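Local coordinates for UTP-glucose-1-phosphate uridylyltransferase 2 (Trypanosoma brucei, PDB 3GUE), which probably catalyses the reversible formation of UDP-glucose and diphosphate from UTP and glucose 1-phosphate, at residues 279-283 with 327-331. Sequence-based numbering, arbitrary orientation.
Sequences RESAQ and PVMRN. With UPG (uridine-5'-diphosphate-glucose), chain C.
M329 reaches from the edge strand 329-334 to the end of strand 275-280 and the 3-10 turn 281-283 that follows, where its thioether meets E280, A282 and Q283. Its extended chi2 (-168°) carries SD to 3.6 Å from CB of E280, against the aliphatic part of that side chain. A282 adds a looser contact, its CB 4.3 Å from M329 SD and 4.1 Å from N331 OD1. Q283 crosses M329 at about a right angle, with CG of Q283 3.7 Å from CG of M329, and its amide nitrogen extends on to the ring of P327. The opposite end of that amide is fixed within the turn, since the backbone N of E280 donates to OE1 of Q283 over 2.8 Å, nearly straight at 175° and in the carbonyl plane. No direct hydrogen bond joins the two segments. Instead, one water links A282 O to R330 N, and a second accepts from NE2 of Q283 and donates to V328 O. E280 bends at chi2 (-69°), and its carboxylate accepts from two of the glucose hydroxyls of UDP-glucose, O2' to OE1 and O3' to OE2, each at 2.5 Å. G257 and N302 of the same pocket lie nearby. E280 thus divides its chemistry, CB and CG against sulfur and carboxylate for glucose, while Q283 is a second-shell residue holding its backbone N.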
loop_
_atom_site.group_PDB
_atom_site.type_symbol
_atom_site.label_atom_id
_atom_site.label_comp_id
_atom_site.label_asym_id
_atom_site.label_seq_id
_atom_site.Cartn_x
_atom_site.Cartn_y
_atom_site.Cartn_z
ATOM N N ARG A 279 0.804 -13.607 -2.818
ATOM C CA ARG A 279 1.408 -13.865 -1.509
ATOM C C ARG A 279 1.997 -12.576 -0.925
ATOM O O ARG A 279 3.015 -12.073 -1.424
ATOM C CB ARG A 279 2.451 -14.951 -1.561
ATOM C CG ARG A 279 2.975 -15.302 -0.169
ATOM C CD ARG A 279 3.891 -16.461 -0.145
ATOM N NE ARG A 279 5.056 -16.332 -1.023
ATOM C CZ ARG A 279 6.029 -17.229 -1.073
ATOM N NH1 ARG A 279 5.973 -18.288 -0.278
ATOM N NH2 ARG A 279 7.053 -17.072 -1.906
ATOM N N GLU A 280 1.326 -12.051 0.108
ATOM C CA GLU A 280 1.773 -10.850 0.841
ATOM C C GLU A 280 2.895 -11.179 1.819
ATOM O O GLU A 280 3.098 -12.339 2.163
ATOM C CB GLU A 280 0.619 -10.231 1.608
ATOM C CG GLU A 280 -0.519 -9.660 0.750
ATOM C CD GLU A 280 -0.118 -8.421 -0.027
ATOM O OE1 GLU A 280 0.019 -7.324 0.551
ATOM O OE2 GLU A 280 0.036 -8.548 -1.231
ATOM N N SER A 281 3.605 -10.153 2.279
ATOM C CA SER A 281 4.599 -10.312 3.352
ATOM C C SER A 281 4.060 -11.077 4.572
ATOM O O SER A 281 4.723 -11.985 5.093
ATOM C CB SER A 281 5.093 -8.936 3.798
ATOM O OG SER A 281 5.987 -8.388 2.859
ATOM N N ALA A 282 2.866 -10.695 5.018
ATOM C CA ALA A 282 2.212 -11.300 6.174
ATOM C C ALA A 282 1.767 -12.760 5.964
ATOM O O ALA A 282 1.394 -13.445 6.922
ATOM C CB ALA A 282 1.033 -10.461 6.584
ATOM N N GLN A 283 1.819 -13.229 4.722
ATOM C CA GLN A 283 1.405 -14.598 4.373
ATOM C C GLN A 283 2.617 -15.494 4.177
ATOM O O GLN A 283 2.491 -16.676 3.868
ATOM C CB GLN A 283 0.537 -14.589 3.111
ATOM C CG GLN A 283 -0.869 -14.055 3.322
ATOM C CD GLN A 283 -1.603 -13.824 2.015
ATOM O OE1 GLN A 283 -1.045 -13.234 1.076
ATOM N NE2 GLN A 283 -2.877 -14.264 1.944
ATOM N N PRO A 327 -8.576 -14.312 1.389
ATOM C CA PRO A 327 -7.786 -15.023 2.414
ATOM C C PRO A 327 -7.372 -14.135 3.589
ATOM O O PRO A 327 -6.852 -13.008 3.398
ATOM C CB PRO A 327 -6.561 -15.527 1.646
ATOM C CG PRO A 327 -6.463 -14.674 0.457
ATOM C CD PRO A 327 -7.836 -14.145 0.132
ATOM N N VAL A 328 -7.624 -14.634 4.803
ATOM C CA VAL A 328 -7.341 -13.854 5.995
ATOM C C VAL A 328 -5.852 -13.976 6.288
ATOM O O VAL A 328 -5.280 -15.055 6.163
ATOM C CB VAL A 328 -8.175 -14.289 7.219
ATOM C CG1 VAL A 328 -7.891 -15.774 7.618
ATOM C CG2 VAL A 328 -7.920 -13.341 8.388
ATOM N N MET A 329 -5.233 -12.847 6.642
ATOM C CA MET A 329 -3.827 -12.831 6.999
ATOM C C MET A 329 -3.799 -12.571 8.500
ATOM O O MET A 329 -4.484 -11.679 8.990
ATOM C CB MET A 329 -3.086 -11.715 6.243
ATOM C CG MET A 329 -3.381 -11.666 4.731
ATOM S SD MET A 329 -2.253 -10.597 3.808
ATOM C CE MET A 329 -2.777 -8.948 4.313
ATOM N N ARG A 330 -3.012 -13.362 9.217
ATOM C CA ARG A 330 -3.029 -13.350 10.676
ATOM C C ARG A 330 -1.726 -12.724 11.107
ATOM O O ARG A 330 -0.700 -13.394 11.181
ATOM C CB ARG A 330 -3.180 -14.781 11.211
ATOM C CG ARG A 330 -3.394 -14.903 12.729
ATOM C CD ARG A 330 -2.964 -16.269 13.216
ATOM N NE ARG A 330 -1.543 -16.510 12.970
ATOM C CZ ARG A 330 -0.852 -17.548 13.440
ATOM N NH1 ARG A 330 -1.433 -18.457 14.226
ATOM N NH2 ARG A 330 0.433 -17.675 13.135
ATOM N N ASN A 331 -1.784 -11.421 11.343
ATOM C CA ASN A 331 -0.614 -10.573 11.550
ATOM C C ASN A 331 -0.276 -10.378 13.037
ATOM O O ASN A 331 -0.985 -9.658 13.737
ATOM C CB ASN A 331 -0.869 -9.197 10.881
ATOM C CG ASN A 331 0.397 -8.519 10.390
ATOM O OD1 ASN A 331 1.482 -9.093 10.392
ATOM N ND2 ASN A 331 0.250 -7.288 9.933
HETATM N N1 UPG C . -4.577 0.823 3.834
HETATM C C2 UPG C . -5.954 1.072 4.007
HETATM N N3 UPG C . -6.632 0.281 4.917
HETATM C C4 UPG C . -6.030 -0.721 5.641
HETATM C C5 UPG C . -4.667 -0.989 5.461
HETATM C C6 UPG C . -3.931 -0.228 4.559
HETATM O O2 UPG C . -6.588 1.965 3.425
HETATM O O4 UPG C . -6.735 -1.354 6.439
HETATM C C1C UPG C . -3.795 1.647 2.857
HETATM C C2C UPG C . -2.452 2.261 3.264
HETATM O O2C UPG C . -2.647 3.482 3.990
HETATM C C3C UPG C . -1.862 2.537 1.883
HETATM C C4C UPG C . -2.307 1.320 1.089
HETATM O O4C UPG C . -3.460 0.761 1.775
HETATM O O3C UPG C . -2.498 3.687 1.328
HETATM C C5C UPG C . -1.200 0.216 1.052
HETATM O O5C UPG C . -0.950 -0.379 2.297
HETATM P PA UPG C . 0.555 -0.729 2.764
HETATM O O1A UPG C . 1.341 0.505 2.478
HETATM O O2A UPG C . 0.588 -1.313 4.110
HETATM O O3A UPG C . 0.994 -1.855 1.647
HETATM P PB UPG C . 0.806 -3.469 1.743
HETATM O O1B UPG C . -0.606 -3.747 2.054
HETATM O O2B UPG C . 1.886 -4.089 2.574
HETATM O O3B UPG C . 1.195 -3.844 0.232
HETATM C "C1'" UPG C . 0.323 -3.380 -0.863
HETATM C "C2'" UPG C . -0.201 -4.592 -1.620
HETATM C "C3'" UPG C . 1.004 -5.382 -2.116
HETATM C "C4'" UPG C . 1.832 -4.489 -3.055
HETATM C "C5'" UPG C . 2.265 -3.194 -2.323
HETATM C "C6'" UPG C . 2.796 -2.183 -3.305
HETATM O "O2'" UPG C . -1.006 -5.431 -0.771
HETATM O "O3'" UPG C . 0.555 -6.573 -2.738
HETATM O "O4'" UPG C . 2.977 -5.184 -3.525
HETATM O "O5'" UPG C . 1.152 -2.522 -1.671
HETATM O "O6'" UPG C . 3.525 -1.178 -2.597
HETATM O O HOH W 1 -0.845 -14.532 7.635
HETATM O O HOH W 2 -3.750 -16.240 3.943
#